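Local coordinates for protein ribokinase RBSK (Mycobacterium tuberculosis, PDB 3GO6) that probably phosphorylates D-ribose at O-5 using ATP and magnesium, as a homodimeric member of the PfkB carbohydrate kinase family, at residues A[31-36]-A[286-291]; A[244-249]-A[280-285]. All blocks are in the same frame, centred on the assembly; numbering follows the deposited sequence.

Interaction 1 (A[31-36]-A[286-291]). With RIB (alpha-D-ribofuranose), chain C.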
ATOM      1  N   ASP A  31       1.082  -4.994  -7.298  1.00 12.05           N
ATOM      2  CA  ASP A  31       1.547  -5.307  -5.957  1.00 12.86           C
ATOM      3  C   ASP A  31       2.348  -4.152  -5.402  1.00 12.59           C
ATOM      4  O   ASP A  31       3.260  -3.644  -6.068  1.00 13.51           O
ATOM      5  CB  ASP A  31       2.480  -6.533  -5.975  1.00 11.83           C
ATOM      6  CG  ASP A  31       1.744  -7.849  -6.182  1.00 14.76           C
ATOM      7  OD1 ASP A  31       0.498  -7.867  -6.091  1.00 14.88           O
ATOM      8  OD2 ASP A  31       2.426  -8.879  -6.436  1.00 16.63           O
ATOM      9  N   LEU A  32       2.033  -3.775  -4.172  1.00 12.23           N
ATOM     10  CA  LEU A  32       2.855  -2.825  -3.415  1.00 12.62           C
ATOM     11  C   LEU A  32       3.534  -3.670  -2.329  1.00 13.01           C
ATOM     12  O   LEU A  32       2.863  -4.198  -1.456  1.00 12.35           O
ATOM     13  CB  LEU A  32       1.992  -1.727  -2.808  1.00 11.82           C
ATOM     14  CG  LEU A  32       1.268  -0.842  -3.842  1.00 14.11           C
ATOM     15  CD1 LEU A  32       0.329   0.103  -3.132  1.00 13.30           C
ATOM     16  CD2 LEU A  32       2.255  -0.054  -4.688  1.00 14.41           C
ATOM     17  N   THR A  33       4.842  -3.848  -2.448  1.00 13.50           N
ATOM     18  CA  THR A  33       5.583  -4.717  -1.524  1.00 14.78           C
ATOM     19  C   THR A  33       6.403  -3.844  -0.579  1.00 15.28           C
ATOM     20  O   THR A  33       7.209  -3.026  -1.027  1.00 16.00           O
ATOM     21  CB  THR A  33       6.490  -5.720  -2.252  1.00 14.65           C
ATOM     22  OG1 THR A  33       5.748  -6.442  -3.244  1.00 16.60           O
ATOM     23  CG2 THR A  33       7.127  -6.731  -1.265  1.00 14.84           C
ATOM     24  N   PHE A  34       6.181  -4.035   0.721  1.00 15.36           N
ATOM     25  CA  PHE A  34       6.793  -3.256   1.791  1.00 15.95           C
ATOM     26  C   PHE A  34       7.687  -4.183   2.605  1.00 17.63           C
ATOM     27  O   PHE A  34       7.274  -5.295   2.982  1.00 17.99           O
ATOM     28  CB  PHE A  34       5.735  -2.711   2.755  1.00 15.21           C
ATOM     29  CG  PHE A  34       4.780  -1.696   2.151  1.00 15.08           C
ATOM     30  CD1 PHE A  34       4.919  -0.346   2.442  1.00 14.59           C
ATOM     31  CD2 PHE A  34       3.713  -2.104   1.353  1.00 13.49           C
ATOM     32  CE1 PHE A  34       4.023   0.617   1.924  1.00 14.95           C
ATOM     33  CE2 PHE A  34       2.810  -1.159   0.818  1.00 12.77           C
ATOM     34  CZ  PHE A  34       2.966   0.199   1.098  1.00 14.14           C
ATOM     35  N   VAL A  35       8.905  -3.727   2.892  1.00 18.30           N
ATOM     36  CA  VAL A  35       9.778  -4.476   3.806  1.00 19.02           C
ATOM     37  C   VAL A  35       9.764  -3.779   5.162  1.00 19.59           C
ATOM     38  O   VAL A  35       9.936  -2.547   5.236  1.00 19.21           O
ATOM     39  CB  VAL A  35      11.215  -4.628   3.243  1.00 18.95           C
ATOM     40  CG1 VAL A  35      12.162  -5.235   4.312  1.00 20.36           C
ATOM     41  CG2 VAL A  35      11.204  -5.488   1.998  1.00 18.32           C
ATOM     42  N   VAL A  36       9.522  -4.565   6.220  1.00 19.19           N
ATOM     43  CA  VAL A  36       9.476  -4.078   7.600  1.00 20.13           C
ATOM     44  C   VAL A  36      10.382  -4.947   8.499  1.00 21.46           C
ATOM     45  O   VAL A  36      10.839  -6.021   8.086  1.00 20.22           O
ATOM     46  CB  VAL A  36       8.026  -4.130   8.179  1.00 19.86           C
ATOM     47  CG1 VAL A  36       7.082  -3.184   7.388  1.00 19.86           C
ATOM     48  CG2 VAL A  36       7.479  -5.559   8.169  1.00 19.51           C
ATOM     49  N   SER A 286      14.084 -11.312  -3.756  1.00 24.71           N
ATOM     50  CA  SER A 286      13.165 -10.275  -3.292  1.00 26.46           C
ATOM     51  C   SER A 286      12.118 -10.034  -4.374  1.00 26.14           C
ATOM     52  O   SER A 286      12.410 -10.048  -5.563  1.00 27.62           O
ATOM     53  CB  SER A 286      13.910  -8.962  -3.011  1.00 26.76           C
ATOM     54  OG  SER A 286      14.734  -9.103  -1.864  1.00 30.62           O
ATOM     55  N   GLY A 287      10.890  -9.795  -3.985  1.00 25.96           N
ATOM     56  CA  GLY A 287       9.920  -9.564  -5.027  1.00 24.81           C
ATOM     57  C   GLY A 287       9.050 -10.785  -5.225  1.00 24.27           C
ATOM     58  O   GLY A 287       9.441 -11.929  -4.915  1.00 23.32           O
ATOM     59  N   VAL A 288       7.860 -10.520  -5.740  1.00 23.38           N
ATOM     60  CA  VAL A 288       6.757 -11.459  -5.691  1.00 23.42           C
ATOM     61  C   VAL A 288       6.499 -11.978  -7.102  1.00 23.42           C
ATOM     62  O   VAL A 288       6.527 -13.194  -7.351  1.00 23.25           O
ATOM     63  CB  VAL A 288       5.498 -10.763  -5.086  1.00 23.39           C
ATOM     64  CG1 VAL A 288       4.303 -11.700  -5.050  1.00 23.87           C
ATOM     65  CG2 VAL A 288       5.809 -10.230  -3.680  1.00 23.87           C
ATOM     66  N   GLY A 289       6.267 -11.050  -8.029  1.00 22.74           N
ATOM     67  CA  GLY A 289       5.850 -11.410  -9.389  1.00 23.12           C
ATOM     68  C   GLY A 289       6.972 -11.812 -10.337  1.00 23.24           C
ATOM     69  O   GLY A 289       6.710 -12.333 -11.427  1.00 22.90           O
ATOM     70  N   ASP A 290       8.218 -11.590  -9.923  1.00 23.59           N
ATOM     71  CA  ASP A 290       9.348 -11.850 -10.804  1.00 24.87           C
ATOM     72  C   ASP A 290      10.352 -12.882 -10.256  1.00 24.70           C
ATOM     73  O   ASP A 290      11.506 -12.934 -10.702  1.00 26.69           O
ATOM     74  CB  ASP A 290      10.040 -10.533 -11.167  1.00 26.12           C
ATOM     75  CG  ASP A 290      10.951 -10.655 -12.389  1.00 30.91           C
ATOM     76  OD1 ASP A 290      10.482 -11.091 -13.468  1.00 36.46           O
ATOM     77  OD2 ASP A 290      12.142 -10.296 -12.275  1.00 36.05           O
ATOM     78  N   CYS A 291       9.911 -13.749  -9.354  1.00 22.65           N
ATOM     79  CA  CYS A 291      10.848 -14.665  -8.687  1.00 21.39           C
ATOM     80  C   CYS A 291      10.871 -16.117  -9.197  1.00 20.48           C
ATOM     81  O   CYS A 291      11.611 -16.955  -8.651  1.00 20.35           O
ATOM     82  CB  CYS A 291      10.588 -14.651  -7.182  1.00 20.87           C
ATOM     83  SG  CYS A 291       8.949 -15.268  -6.696  1.00 20.38           S
TER
HETATM   84  O5  RIB C 305       0.795 -14.994  -3.808  1.00 20.44           O
HETATM   85  C5  RIB C 305       1.183 -13.603  -3.862  1.00 21.84           C
HETATM   86  C4  RIB C 305       0.151 -12.829  -4.703  1.00 19.40           C
HETATM   87  O4  RIB C 305      -1.080 -12.762  -3.954  1.00 19.95           O
HETATM   88  C3  RIB C 305       0.533 -11.380  -4.947  1.00 18.03           C
HETATM   89  O3  RIB C 305       1.152 -11.134  -6.235  1.00 15.22           O
HETATM   90  C2  RIB C 305      -0.764 -10.616  -4.755  1.00 16.98           C
HETATM   91  O2  RIB C 305      -1.152  -9.915  -5.942  1.00 17.87           O
HETATM   92  C1  RIB C 305      -1.825 -11.611  -4.310  1.00 17.44           C
HETATM   93  O1  RIB C 305      -2.710 -11.970  -5.380  1.00 15.84           O
HETATM   94  O   HOH W   1       4.702  -8.384  -7.844  1.00 16.81           O
HETATM   95  O   HOH W   2       7.479  -7.527  -5.184  1.00 28.62           O
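Asp31 OD2 lies at the meeting point of the sugar and the 286-291 loop: O3 of the bound ribose donates to it at 2.6 Å, a water donates from 2.7 Å, and Val288 CG1 rests 3.7 Å away. The other carboxylate oxygen, Asp31 OD1, takes the neighbouring hydroxyl O2 of the ribose at 2.6 Å, so the carboxylate grips a vicinal diol with both oxygens. Two bonds of this kind would fix the rotation of the carboxylate.

No direct hydrogen bond joins strand to loop; two waters bridge them, though both are held only weakly by the loop's N-H groups. The water on Asp31 accepts from Gly289 N, while a second one pairs with Thr33 OG1 at 2.8 Å and accepts from Val288 N. Val288 divides its methyls between the sugar and Thr33: CG1, anti to the backbone N (chi1 178°), reaches ribose O3 at 3.4 Å, and CG2 meets Thr33 OG1 at 3.8 Å. Gly287 has a positive phi (104°), where a side chain would run into the preceding carbonyl oxygen, and it belongs to the magnesium site. Strand 29-35 runs between strands 50-56 and 110-116, and this small sheet over the sugar pocket is the lid of the ribokinase fold.

Interaction 2 (A[244-249]-A[280-285]). With RIB (alpha-D-ribofuranose), chain C.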
ATOM      1  N   ALA A 244       7.394 -14.367  -0.118  1.00 18.85           N
ATOM      2  CA  ALA A 244       6.237 -13.929  -0.903  1.00 18.34           C
ATOM      3  C   ALA A 244       6.404 -14.368  -2.357  1.00 18.03           C
ATOM      4  O   ALA A 244       7.500 -14.292  -2.929  1.00 17.26           O
ATOM      5  CB  ALA A 244       6.072 -12.425  -0.804  1.00 18.51           C
ATOM      6  N   GLY A 245       5.319 -14.874  -2.926  1.00 17.59           N
ATOM      7  CA  GLY A 245       5.333 -15.295  -4.306  1.00 17.19           C
ATOM      8  C   GLY A 245       5.765 -16.744  -4.484  1.00 16.04           C
ATOM      9  O   GLY A 245       5.559 -17.309  -5.537  1.00 15.26           O
ATOM     10  N   ALA A 246       6.378 -17.353  -3.468  1.00 15.51           N
ATOM     11  CA  ALA A 246       6.918 -18.708  -3.681  1.00 14.67           C
ATOM     12  C   ALA A 246       5.829 -19.756  -3.868  1.00 13.57           C
ATOM     13  O   ALA A 246       6.011 -20.732  -4.627  1.00 14.22           O
ATOM     14  CB  ALA A 246       7.869 -19.106  -2.559  1.00 14.64           C
ATOM     15  N   GLY A 247       4.714 -19.575  -3.160  1.00 13.16           N
ATOM     16  CA  GLY A 247       3.567 -20.478  -3.311  1.00 13.59           C
ATOM     17  C   GLY A 247       2.999 -20.465  -4.724  1.00 13.36           C
ATOM     18  O   GLY A 247       2.612 -21.497  -5.250  1.00 13.12           O
ATOM     19  N   ASP A 248       2.947 -19.282  -5.349  1.00 13.61           N
ATOM     20  CA  ASP A 248       2.482 -19.167  -6.746  1.00 13.51           C
ATOM     21  C   ASP A 248       3.449 -19.846  -7.681  1.00 13.05           C
ATOM     22  O   ASP A 248       3.041 -20.459  -8.658  1.00 12.87           O
ATOM     23  CB  ASP A 248       2.343 -17.693  -7.149  1.00 13.83           C
ATOM     24  CG  ASP A 248       1.220 -16.999  -6.406  1.00 16.28           C
ATOM     25  OD1 ASP A 248       0.241 -17.698  -6.031  1.00 16.40           O
ATOM     26  OD2 ASP A 248       1.329 -15.770  -6.166  1.00 18.30           O
ATOM     27  N   VAL A 249       4.746 -19.726  -7.386  1.00 12.89           N
ATOM     28  CA  VAL A 249       5.768 -20.436  -8.165  1.00 12.70           C
ATOM     29  C   VAL A 249       5.570 -21.951  -8.051  1.00 13.39           C
ATOM     30  O   VAL A 249       5.532 -22.665  -9.056  1.00 13.88           O
ATOM     31  CB  VAL A 249       7.221 -20.023  -7.767  1.00 12.81           C
ATOM     32  CG1 VAL A 249       8.239 -20.883  -8.533  1.00 13.16           C
ATOM     33  CG2 VAL A 249       7.469 -18.525  -8.090  1.00 12.17           C
ATOM     34  N   ALA A 280      11.430 -23.284  -3.452  1.00 17.02           N
ATOM     35  CA  ALA A 280      12.604 -22.951  -2.632  1.00 17.33           C
ATOM     36  C   ALA A 280      13.447 -21.853  -3.290  1.00 17.33           C
ATOM     37  O   ALA A 280      13.792 -20.847  -2.645  1.00 17.24           O
ATOM     38  CB  ALA A 280      13.445 -24.211  -2.383  1.00 17.54           C
ATOM     39  N   LEU A 281      13.754 -22.042  -4.572  1.00 17.00           N
ATOM     40  CA  LEU A 281      14.480 -21.065  -5.382  1.00 17.62           C
ATOM     41  C   LEU A 281      13.791 -19.701  -5.391  1.00 17.74           C
ATOM     42  O   LEU A 281      14.452 -18.650  -5.395  1.00 16.96           O
ATOM     43  CB  LEU A 281      14.610 -21.563  -6.828  1.00 17.61           C
ATOM     44  CG  LEU A 281      15.518 -22.755  -7.122  1.00 18.99           C
ATOM     45  CD1 LEU A 281      15.528 -23.060  -8.605  1.00 17.81           C
ATOM     46  CD2 LEU A 281      16.955 -22.530  -6.606  1.00 19.30           C
ATOM     47  N   ALA A 282      12.459 -19.731  -5.408  1.00 17.02           N
ATOM     48  CA  ALA A 282      11.657 -18.508  -5.424  1.00 16.87           C
ATOM     49  C   ALA A 282      11.856 -17.692  -4.136  1.00 16.45           C
ATOM     50  O   ALA A 282      11.739 -16.480  -4.153  1.00 16.69           O
ATOM     51  CB  ALA A 282      10.180 -18.864  -5.636  1.00 16.74           C
ATOM     52  N   THR A 283      12.205 -18.346  -3.029  1.00 16.63           N
ATOM     53  CA  THR A 283      12.428 -17.635  -1.767  1.00 17.44           C
ATOM     54  C   THR A 283      13.798 -16.940  -1.694  1.00 18.15           C
ATOM     55  O   THR A 283      14.070 -16.198  -0.750  1.00 18.57           O
ATOM     56  CB  THR A 283      12.267 -18.568  -0.536  1.00 17.94           C
ATOM     57  OG1 THR A 283      13.371 -19.495  -0.502  1.00 19.20           O
ATOM     58  CG2 THR A 283      10.937 -19.336  -0.617  1.00 17.25           C
ATOM     59  N   LEU A 284      14.648 -17.177  -2.678  1.00 19.28           N
ATOM     60  CA  LEU A 284      15.981 -16.585  -2.691  1.00 20.81           C
ATOM     61  C   LEU A 284      15.994 -15.159  -3.255  1.00 22.00           C
ATOM     62  O   LEU A 284      17.019 -14.460  -3.166  1.00 21.51           O
ATOM     63  CB  LEU A 284      16.918 -17.456  -3.522  1.00 21.00           C
ATOM     64  CG  LEU A 284      17.237 -18.859  -2.996  1.00 21.76           C
ATOM     65  CD1 LEU A 284      18.020 -19.621  -4.055  1.00 22.86           C
ATOM     66  CD2 LEU A 284      18.045 -18.782  -1.720  1.00 21.90           C
ATOM     67  N   VAL A 285      14.852 -14.753  -3.822  1.00 22.76           N
ATOM     68  CA  VAL A 285      14.711 -13.512  -4.588  1.00 24.11           C
ATOM     69  C   VAL A 285      13.701 -12.578  -3.910  1.00 24.28           C
ATOM     70  O   VAL A 285      12.598 -12.996  -3.544  1.00 23.36           O
ATOM     71  CB  VAL A 285      14.221 -13.818  -6.047  1.00 24.13           C
ATOM     72  CG1 VAL A 285      14.111 -12.557  -6.869  1.00 26.38           C
ATOM     73  CG2 VAL A 285      15.165 -14.788  -6.755  1.00 26.13           C
TER
HETATM   74  O5  RIB C 305       0.795 -14.994  -3.808  1.00 20.44           O
HETATM   75  C5  RIB C 305       1.183 -13.603  -3.862  1.00 21.84           C
HETATM   76  C4  RIB C 305       0.151 -12.829  -4.703  1.00 19.40           C
HETATM   77  O4  RIB C 305      -1.080 -12.762  -3.954  1.00 19.95           O
HETATM   78  C3  RIB C 305       0.533 -11.380  -4.947  1.00 18.03           C
HETATM   79  O3  RIB C 305       1.152 -11.134  -6.235  1.00 15.22           O
HETATM   80  C2  RIB C 305      -0.764 -10.616  -4.755  1.00 16.98           C
HETATM   81  O2  RIB C 305      -1.152  -9.915  -5.942  1.00 17.87           O
HETATM   82  C1  RIB C 305      -1.825 -11.611  -4.310  1.00 17.44           C
HETATM   83  O1  RIB C 305      -2.710 -11.970  -5.380  1.00 15.84           O
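Ala282 CB packs against the first turn of helix 246-257, between Ala246 and Val249. Val249 CG2 comes to 3.7 Å from this methyl, and Ala246 presents both its backbone and its CB, with Ala246 CA at 3.8 Å from Ala282 CB. Small side chains make the closeness possible: the CA atoms of Ala246 and Ala282 are 5.1 Å apart. Val249 has CG1 anti to the backbone N (chi1 175°), which sets CG2 beside that N and against the alanine. A little farther along, Thr283 CG2 touches Ala246 CB at 3.6 Å. The threonine hydroxyl turns back instead: OG1 donates to Ala280 O over 2.6 Å, meeting a lone pair of that oxygen within the carbonyl plane (C=O...OG1 144°); the same oxygen also accepts from Thr283 N.

Helix 246-257 starts at the N-cap Gly245, within the Gly-Ala-Gly-Asp sequence that marks PfkB kinases and, as in relatives, probably forms the anion hole for the transferred phosphate. On the far side of this turn from Ala282, Asp248, the predicted proton acceptor, takes ribose O5 on OD2 at 2.5 Å. Asn61 also donates to OD2 and Gln62 to OD1, which would hold the carboxylate in its setting. Ala244, Ala282 and Val285 are in the magnesium site with Asp242 and Gly287.

The packing thins out past Thr283. Gly247 is exposed on the helix, and on the other segment the type I turn from Ala282 to Val285 carries the chain away from the helix start, with Leu284 and Val285 exposed.

Interactions 1 and 2 have centres 11 Å apart, on the same side of the chain's centre, and both touch the ribose. Along the chain, 31-36 comes first and 286-291 last, with both segments of interaction 2 between them. Residues 280-285 run straight on into 286-291, so one continuous piece that begins at the end of helix 265-282 faces helix 246-257 and then the strand of the lid. The two contacts also meet directly: Val288 CG2 lies 3.6 Å from Ala244 CB, and Cys291 SG lies 3.8 Å from Val249 CG2. Lid strand, the 286-291 loop and the helix bearing the probable catalytic base thus converge on a single sugar.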